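Local coordinates for IWS1 (Encephalitozoon cuniculi, PDB 2XPP), which probably acts as a transcription factor in regulating RNA polymerase II transcription, at TBP recruitment and at later steps, at residues Leu88-Leu101 with Ser126-Val138. Sequence-based numbering, arbitrary orientation.
Sequences LDVLKTMKIHKEHL and SAKALVQKWTNEV
Trp134 lays one face of its indole against Leu101 and Ile96 and turns its edge to Leu91; following it outward from the backbone passes through the middle of the contact. CB meets Leu101 CD1 at 3.9 Å. Further out, Leu101 CD2 sits over one face of the six-membered ring in a CH-pi contact, 3.9 Å from the centroid and 20° off the normal. Ile96 CG2 lies over that face too, offset toward the rim by the pyrrole nitrogen, while Leu130 CG, one turn back on the same helix, backs the opposite face. CZ2 touches Ile96 CD1, which comes in obliquely at 3.7 Å, while Leu91 CB lies at the edge, near the ring plane.

The nitrogen NE1 is buried but satisfied: it donates in plane to a water 2.9 Å away. That water donates to the carbonyl oxygens of Leu91 and Met94 and accepts from Lys133 NZ, so four bonds hold it between that backbone and helix 121-138. Lys133 reaches there fully extended, its CG anti to the backbone N (chi1 -179°), which also brings NZ to 2.7 Å from Lys92 O.

Toward the start of helix 121-138, Leu130 CD2 packs on Leu91 CB at 3.7 Å, and Leu88 CD1 reaches Ser126 and Ala127. At the other end Glu137 bends at chi2 alongside the backbone of Ile96 to Lys98, its CD 3.6 Å from Ile96 O, and His97, the N-cap of helix 98-104, gives OE1 a weak hydrogen bond from ND1 (3.5 Å).

In the TFIIS N-terminal-type helical bundle, the axes of segments 88-92 and 126-138 run in the same general direction, 24° apart. Helix 62-70 packs on Leu91 and Ile96, helix 54-59 on Ile96, and helix 106-115 on Trp134 and Ala127.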
ATOM      1  N   LEU A  88       1.479   0.626   6.792  1.00 13.89           N
ATOM      2  CA  LEU A  88       0.643   1.824   6.941  1.00 13.70           C
ATOM      3  C   LEU A  88       1.501   2.916   7.590  1.00 14.72           C
ATOM      4  O   LEU A  88       1.370   4.078   7.252  1.00 14.23           O
ATOM      5  CB  LEU A  88      -0.587   1.582   7.828  1.00 14.74           C
ATOM      6  CG  LEU A  88      -1.692   0.751   7.147  1.00 16.00           C
ATOM      7  CD1 LEU A  88      -2.837   0.664   8.119  1.00 18.95           C
ATOM      8  CD2 LEU A  88      -2.187   1.308   5.799  1.00 22.17           C
ATOM      9  N   ASP A  89       2.365   2.533   8.539  1.00 16.27           N
ATOM     10  CA  ASP A  89       3.294   3.507   9.168  1.00 18.96           C
ATOM     11  C   ASP A  89       4.215   4.146   8.114  1.00 18.74           C
ATOM     12  O   ASP A  89       4.445   5.388   8.156  1.00 18.85           O
ATOM     13  CB  ASP A  89       4.132   2.792  10.242  1.00 21.15           C
ATOM     14  CG  ASP A  89       5.143   3.697  10.934  1.00 31.50           C
ATOM     15  OD1 ASP A  89       4.801   4.855  11.304  1.00 40.38           O
ATOM     16  OD2 ASP A  89       6.286   3.207  11.149  1.00 40.55           O
ATOM     17  N   VAL A  90       4.801   3.318   7.251  1.00 15.67           N
ATOM     18  CA  VAL A  90       5.606   3.798   6.106  1.00 16.36           C
ATOM     19  C   VAL A  90       4.846   4.847   5.242  1.00 15.69           C
ATOM     20  O   VAL A  90       5.353   5.956   5.015  1.00 15.94           O
ATOM     21  CB  VAL A  90       6.112   2.642   5.221  1.00 15.40           C
ATOM     22  CG1 VAL A  90       6.681   3.150   3.860  1.00 17.33           C
ATOM     23  CG2 VAL A  90       7.210   1.859   5.969  1.00 18.41           C
ATOM     24  N   LEU A  91       3.654   4.468   4.788  1.00 13.99           N
ATOM     25  CA  LEU A  91       2.829   5.337   3.927  1.00 12.75           C
ATOM     26  C   LEU A  91       2.563   6.703   4.577  1.00 14.44           C
ATOM     27  O   LEU A  91       2.566   7.723   3.887  1.00 14.87           O
ATOM     28  CB  LEU A  91       1.514   4.620   3.620  1.00 12.21           C
ATOM     29  CG  LEU A  91       1.659   3.453   2.649  1.00 10.67           C
ATOM     30  CD1 LEU A  91       0.400   2.704   2.630  1.00 11.14           C
ATOM     31  CD2 LEU A  91       2.011   3.912   1.217  1.00 12.11           C
ATOM     32  N   LYS A  92       2.386   6.719   5.895  1.00 15.11           N
ATOM     33  CA  LYS A  92       2.054   7.945   6.621  1.00 16.96           C
ATOM     34  C   LYS A  92       3.195   8.957   6.510  1.00 17.39           C
ATOM     35  O   LYS A  92       2.974  10.203   6.567  1.00 18.92           O
ATOM     36  CB  LYS A  92       1.808   7.640   8.114  1.00 19.44           C
ATOM     37  CG  LYS A  92       1.426   8.814   8.906  1.00 25.88           C
ATOM     38  CD  LYS A  92       0.979   8.320  10.269  1.00 31.42           C
ATOM     39  CE  LYS A  92       1.475   9.199  11.378  1.00 36.57           C
ATOM     40  NZ  LYS A  92       0.981   8.628  12.671  1.00 39.67           N
ATOM     41  N   THR A  93       4.411   8.435   6.348  1.00 16.04           N
ATOM     42  CA  THR A  93       5.618   9.266   6.340  1.00 18.41           C
ATOM     43  C   THR A  93       5.954   9.835   4.963  1.00 18.28           C
ATOM     44  O   THR A  93       6.851  10.679   4.864  1.00 20.00           O
ATOM     45  CB  THR A  93       6.899   8.532   6.853  1.00 18.17           C
ATOM     46  OG1 THR A  93       7.363   7.584   5.889  1.00 20.12           O
ATOM     47  CG2 THR A  93       6.682   7.845   8.225  1.00 21.30           C
ATOM     48  N   MET A  94       5.283   9.357   3.927  1.00 17.30           N
ATOM     49  CA  MET A  94       5.632   9.727   2.543  1.00 16.78           C
ATOM     50  C   MET A  94       4.860  10.931   2.010  1.00 17.59           C
ATOM     51  O   MET A  94       3.659  11.095   2.316  1.00 17.55           O
ATOM     52  CB  MET A  94       5.391   8.509   1.632  1.00 16.37           C
ATOM     53  CG  MET A  94       6.423   7.458   1.875  1.00 17.13           C
ATOM     54  SD  MET A  94       5.982   5.989   0.942  1.00 18.52           S
ATOM     55  CE  MET A  94       7.583   5.238   0.765  1.00 22.18           C
ATOM     56  N   LYS A  95       5.539  11.787   1.217  1.00 17.22           N
ATOM     57  CA  LYS A  95       4.882  12.961   0.643  1.00 18.51           C
ATOM     58  C   LYS A  95       4.140  12.530  -0.641  1.00 18.88           C
ATOM     59  O   LYS A  95       4.601  12.784  -1.752  1.00 18.96           O
ATOM     60  CB  LYS A  95       5.889  14.083   0.346  1.00 19.34           C
ATOM     61  CG  LYS A  95       6.488  14.655   1.615  1.00 24.67           C
ATOM     62  CD  LYS A  95       7.377  15.862   1.385  1.00 29.85           C
ATOM     63  CE  LYS A  95       8.028  16.304   2.698  1.00 34.21           C
ATOM     64  NZ  LYS A  95       8.956  17.508   2.575  1.00 37.43           N
ATOM     65  N   ILE A  96       2.964  11.944  -0.426  1.00 16.95           N
ATOM     66  CA  ILE A  96       2.136  11.324  -1.472  1.00 17.29           C
ATOM     67  C   ILE A  96       1.108  12.300  -2.018  1.00 17.69           C
ATOM     68  O   ILE A  96       0.332  12.902  -1.256  1.00 19.12           O
ATOM     69  CB  ILE A  96       1.520  10.032  -0.926  1.00 15.45           C
ATOM     70  CG1 ILE A  96       2.627   8.973  -0.720  1.00 17.44           C
ATOM     71  CG2 ILE A  96       0.463   9.510  -1.853  1.00 17.81           C
ATOM     72  CD1 ILE A  96       2.162   7.735   0.110  1.00 17.09           C
ATOM     73  N   HIS A  97       1.099  12.461  -3.332  1.00 18.27           N
ATOM     74  CA  HIS A  97       0.267  13.468  -3.943  1.00 18.78           C
ATOM     75  C   HIS A  97      -0.685  12.798  -4.915  1.00 18.24           C
ATOM     76  O   HIS A  97      -0.597  11.591  -5.160  1.00 16.59           O
ATOM     77  CB  HIS A  97       1.119  14.557  -4.633  1.00 21.63           C
ATOM     78  CG  HIS A  97       2.053  15.281  -3.693  1.00 26.42           C
ATOM     79  ND1 HIS A  97       1.700  15.633  -2.403  1.00 31.52           N
ATOM     80  CD2 HIS A  97       3.335  15.684  -3.849  1.00 30.50           C
ATOM     81  CE1 HIS A  97       2.718  16.239  -1.815  1.00 33.69           C
ATOM     82  NE2 HIS A  97       3.723  16.288  -2.673  1.00 33.25           N
ATOM     83  N   LYS A  98      -1.598  13.596  -5.471  1.00 18.86           N
ATOM     84  CA  LYS A  98      -2.625  13.060  -6.369  1.00 20.18           C
ATOM     85  C   LYS A  98      -2.115  12.075  -7.427  1.00 20.02           C
ATOM     86  O   LYS A  98      -2.692  11.012  -7.605  1.00 18.49           O
ATOM     87  CB  LYS A  98      -3.337  14.253  -7.015  1.00 21.92           C
ATOM     88  CG  LYS A  98      -4.325  13.858  -8.115  1.00 28.89           C
ATOM     89  CD  LYS A  98      -4.926  15.108  -8.787  1.00 36.05           C
ATOM     90  CE  LYS A  98      -3.893  15.983  -9.510  1.00 41.40           C
ATOM     91  NZ  LYS A  98      -3.433  17.151  -8.677  1.00 44.87           N
ATOM     92  N   GLU A  99      -1.053  12.443  -8.143  1.00 21.34           N
ATOM     93  CA  GLU A  99      -0.544  11.633  -9.250  1.00 21.77           C
ATOM     94  C   GLU A  99      -0.029  10.293  -8.793  1.00 19.49           C
ATOM     95  O   GLU A  99      -0.289   9.274  -9.437  1.00 20.63           O
ATOM     96  CB  GLU A  99       0.532  12.395 -10.038  1.00 22.72           C
ATOM     97  CG  GLU A  99       0.018  13.697 -10.709  1.00 30.71           C
ATOM     98  CD  GLU A  99      -0.037  14.934  -9.781  1.00 35.13           C
ATOM     99  OE1 GLU A  99       0.414  14.888  -8.571  1.00 34.08           O
ATOM    100  OE2 GLU A  99      -0.554  15.966 -10.299  1.00 38.86           O
ATOM    101  N   HIS A 100       0.650  10.259  -7.645  1.00 16.96           N
ATOM    102  CA  HIS A 100       1.098   9.004  -7.052  1.00 15.91           C
ATOM    103  C   HIS A 100      -0.074   8.061  -6.733  1.00 15.74           C
ATOM    104  O   HIS A 100       0.028   6.850  -6.938  1.00 15.95           O
ATOM    105  CB  HIS A 100       1.833   9.258  -5.720  1.00 14.97           C
ATOM    106  CG  HIS A 100       3.012  10.167  -5.842  1.00 16.16           C
ATOM    107  ND1 HIS A 100       3.212  11.248  -5.005  1.00 17.71           N
ATOM    108  CD2 HIS A 100       4.097  10.104  -6.648  1.00 15.83           C
ATOM    109  CE1 HIS A 100       4.335  11.854  -5.346  1.00 19.58           C
ATOM    110  NE2 HIS A 100       4.893  11.176  -6.345  1.00 20.54           N
ATOM    111  N   LEU A 101      -1.160   8.635  -6.211  1.00 16.94           N
ATOM    112  CA  LEU A 101      -2.346   7.857  -5.816  1.00 16.90           C
ATOM    113  C   LEU A 101      -3.112   7.338  -7.041  1.00 18.24           C
ATOM    114  O   LEU A 101      -3.516   6.157  -7.077  1.00 17.81           O
ATOM    115  CB  LEU A 101      -3.250   8.721  -4.943  1.00 15.78           C
ATOM    116  CG  LEU A 101      -2.635   9.068  -3.575  1.00 15.28           C
ATOM    117  CD1 LEU A 101      -3.432  10.170  -2.917  1.00 17.97           C
ATOM    118  CD2 LEU A 101      -2.514   7.768  -2.702  1.00 18.01           C
ATOM    119  N   SER A 126      -5.771   3.649  11.910  1.00 17.30           N
ATOM    120  CA  SER A 126      -4.591   4.114  11.128  1.00 17.69           C
ATOM    121  C   SER A 126      -4.936   4.339   9.666  1.00 16.00           C
ATOM    122  O   SER A 126      -4.566   5.355   9.088  1.00 17.00           O
ATOM    123  CB  SER A 126      -3.374   3.156  11.213  1.00 18.01           C
ATOM    124  OG  SER A 126      -2.908   3.161  12.558  1.00 21.59           O
ATOM    125  N   ALA A 127      -5.663   3.387   9.073  1.00 14.82           N
ATOM    126  CA  ALA A 127      -6.049   3.497   7.671  1.00 14.51           C
ATOM    127  C   ALA A 127      -6.998   4.703   7.465  1.00 14.30           C
ATOM    128  O   ALA A 127      -6.915   5.396   6.460  1.00 15.26           O
ATOM    129  CB  ALA A 127      -6.765   2.195   7.226  1.00 13.87           C
ATOM    130  N   LYS A 128      -7.937   4.869   8.372  1.00 15.93           N
ATOM    131  CA  LYS A 128      -8.904   5.986   8.277  1.00 17.62           C
ATOM    132  C   LYS A 128      -8.156   7.304   8.248  1.00 17.83           C
ATOM    133  O   LYS A 128      -8.468   8.209   7.462  1.00 15.72           O
ATOM    134  CB  LYS A 128      -9.892   5.956   9.427  1.00 20.98           C
ATOM    135  CG  LYS A 128     -11.030   5.007   9.181  1.00 26.48           C
ATOM    136  CD  LYS A 128     -12.128   5.134  10.218  1.00 34.38           C
ATOM    137  CE  LYS A 128     -13.213   4.088   9.947  1.00 39.15           C
ATOM    138  NZ  LYS A 128     -14.124   4.503   8.800  1.00 39.65           N
ATOM    139  N   ALA A 129      -7.159   7.438   9.135  1.00 16.17           N
ATOM    140  CA  ALA A 129      -6.414   8.688   9.191  1.00 17.74           C
ATOM    141  C   ALA A 129      -5.619   8.940   7.884  1.00 15.75           C
ATOM    142  O   ALA A 129      -5.507  10.090   7.382  1.00 16.97           O
ATOM    143  CB  ALA A 129      -5.477   8.647  10.412  1.00 16.31           C
ATOM    144  N   LEU A 130      -5.082   7.867   7.317  1.00 16.03           N
ATOM    145  CA  LEU A 130      -4.346   7.964   6.085  1.00 15.26           C
ATOM    146  C   LEU A 130      -5.311   8.346   4.930  1.00 14.73           C
ATOM    147  O   LEU A 130      -4.983   9.201   4.084  1.00 14.40           O
ATOM    148  CB  LEU A 130      -3.674   6.615   5.826  1.00 15.95           C
ATOM    149  CG  LEU A 130      -2.559   6.546   4.836  1.00 19.10           C
ATOM    150  CD1 LEU A 130      -1.460   7.608   5.125  1.00 17.03           C
ATOM    151  CD2 LEU A 130      -1.941   5.116   4.927  1.00 17.78           C
ATOM    152  N   VAL A 131      -6.509   7.744   4.904  1.00 13.60           N
ATOM    153  CA  VAL A 131      -7.524   8.129   3.895  1.00 14.26           C
ATOM    154  C   VAL A 131      -7.853   9.600   4.077  1.00 14.48           C
ATOM    155  O   VAL A 131      -7.958  10.363   3.111  1.00 15.65           O
ATOM    156  CB  VAL A 131      -8.834   7.272   3.989  1.00 13.19           C
ATOM    157  CG1 VAL A 131      -9.988   7.819   3.100  1.00 16.55           C
ATOM    158  CG2 VAL A 131      -8.569   5.845   3.625  1.00 13.56           C
ATOM    159  N   GLN A 132      -8.050  10.047   5.321  1.00 13.52           N
ATOM    160  CA  GLN A 132      -8.401  11.448   5.512  1.00 16.09           C
ATOM    161  C   GLN A 132      -7.272  12.382   5.080  1.00 17.04           C
ATOM    162  O   GLN A 132      -7.558  13.457   4.595  1.00 18.18           O
ATOM    163  CB  GLN A 132      -8.820  11.726   6.971  1.00 17.73           C
ATOM    164  CG  GLN A 132     -10.178  11.030   7.248  1.00 22.12           C
ATOM    165  CD  GLN A 132     -11.210  11.198   6.080  1.00 22.87           C
ATOM    166  OE1 GLN A 132     -11.492  10.232   5.352  1.00 23.73           O
ATOM    167  NE2 GLN A 132     -11.742  12.414   5.913  1.00 25.89           N
ATOM    168  N   LYS A 133      -6.019  11.977   5.289  1.00 15.36           N
ATOM    169  CA  LYS A 133      -4.864  12.779   4.853  1.00 17.03           C
ATOM    170  C   LYS A 133      -4.837  12.900   3.332  1.00 16.66           C
ATOM    171  O   LYS A 133      -4.719  14.019   2.772  1.00 17.36           O
ATOM    172  CB  LYS A 133      -3.561  12.105   5.286  1.00 16.93           C
ATOM    173  CG  LYS A 133      -2.288  12.909   4.876  1.00 20.02           C
ATOM    174  CD  LYS A 133      -1.026  12.186   5.406  1.00 22.44           C
ATOM    175  CE  LYS A 133       0.234  12.903   4.962  1.00 25.14           C
ATOM    176  NZ  LYS A 133       1.386  12.120   5.511  1.00 23.47           N
ATOM    177  N   TRP A 134      -4.929  11.763   2.675  1.00 15.23           N
ATOM    178  CA  TRP A 134      -4.901  11.730   1.191  1.00 15.75           C
ATOM    179  C   TRP A 134      -6.118  12.385   0.559  1.00 17.39           C
ATOM    180  O   TRP A 134      -6.037  12.878  -0.589  1.00 18.17           O
ATOM    181  CB  TRP A 134      -4.780  10.310   0.703  1.00 14.33           C
ATOM    182  CG  TRP A 134      -3.458   9.692   1.070  1.00 13.37           C
ATOM    183  CD1 TRP A 134      -2.346  10.341   1.541  1.00 13.57           C
ATOM    184  CD2 TRP A 134      -3.136   8.312   1.014  1.00 13.56           C
ATOM    185  NE1 TRP A 134      -1.334   9.412   1.790  1.00 14.52           N
ATOM    186  CE2 TRP A 134      -1.806   8.165   1.481  1.00 15.15           C
ATOM    187  CE3 TRP A 134      -3.850   7.170   0.643  1.00 13.02           C
ATOM    188  CZ2 TRP A 134      -1.158   6.906   1.543  1.00 15.91           C
ATOM    189  CZ3 TRP A 134      -3.196   5.919   0.708  1.00 17.42           C
ATOM    190  CH2 TRP A 134      -1.867   5.814   1.155  1.00 16.56           C
ATOM    191  N   THR A 135      -7.258  12.397   1.272  1.00 16.29           N
ATOM    192  CA  THR A 135      -8.446  13.146   0.747  1.00 17.66           C
ATOM    193  C   THR A 135      -8.150  14.615   0.501  1.00 20.19           C
ATOM    194  O   THR A 135      -8.735  15.214  -0.409  1.00 20.35           O
ATOM    195  CB  THR A 135      -9.716  12.946   1.621  1.00 16.66           C
ATOM    196  OG1 THR A 135      -9.990  11.541   1.678  1.00 16.68           O
ATOM    197  CG2 THR A 135     -10.929  13.733   1.058  1.00 17.63           C
ATOM    198  N   ASN A 136      -7.246  15.199   1.287  1.00 20.13           N
ATOM    199  CA  ASN A 136      -6.797  16.550   1.025  1.00 22.99           C
ATOM    200  C   ASN A 136      -6.265  16.749  -0.381  1.00 23.26           C
ATOM    201  O   ASN A 136      -6.395  17.861  -0.895  1.00 25.44           O
ATOM    202  CB  ASN A 136      -5.751  17.026   2.027  1.00 23.56           C
ATOM    203  CG  ASN A 136      -6.332  17.290   3.381  1.00 26.44           C
ATOM    204  OD1 ASN A 136      -7.238  18.074   3.520  1.00 32.07           O
ATOM    205  ND2 ASN A 136      -5.806  16.618   4.388  1.00 32.05           N
ATOM    206  N   GLU A 137      -5.652  15.718  -0.972  1.00 23.95           N
ATOM    207  CA  GLU A 137      -5.113  15.804  -2.350  1.00 24.75           C
ATOM    208  C   GLU A 137      -6.223  15.974  -3.361  1.00 26.98           C
ATOM    209  O   GLU A 137      -6.013  16.514  -4.472  1.00 29.28           O
ATOM    210  CB  GLU A 137      -4.237  14.598  -2.687  1.00 24.97           C
ATOM    211  CG  GLU A 137      -3.098  14.378  -1.697  1.00 25.99           C
ATOM    212  CD  GLU A 137      -2.116  15.555  -1.602  1.00 27.75           C
ATOM    213  OE1 GLU A 137      -1.714  16.086  -2.652  1.00 30.73           O
ATOM    214  OE2 GLU A 137      -1.743  15.940  -0.462  1.00 31.93           O
ATOM    215  N   VAL A 138      -7.430  15.561  -2.998  1.00 25.33           N
ATOM    216  CA  VAL A 138      -8.595  15.912  -3.840  1.00 26.86           C
ATOM    217  C   VAL A 138      -8.888  17.427  -3.885  1.00 29.56           C
ATOM    218  O   VAL A 138      -9.308  17.972  -4.922  1.00 31.05           O
ATOM    219  CB  VAL A 138      -9.818  15.091  -3.419  1.00 26.14           C
ATOM    220  CG1 VAL A 138     -11.111  15.560  -4.142  1.00 26.88           C
ATOM    221  CG2 VAL A 138      -9.543  13.626  -3.728  1.00 25.52           C
TER
HETATM  222  O   HOH W   1       1.134  10.000   3.249  1.00 16.68           O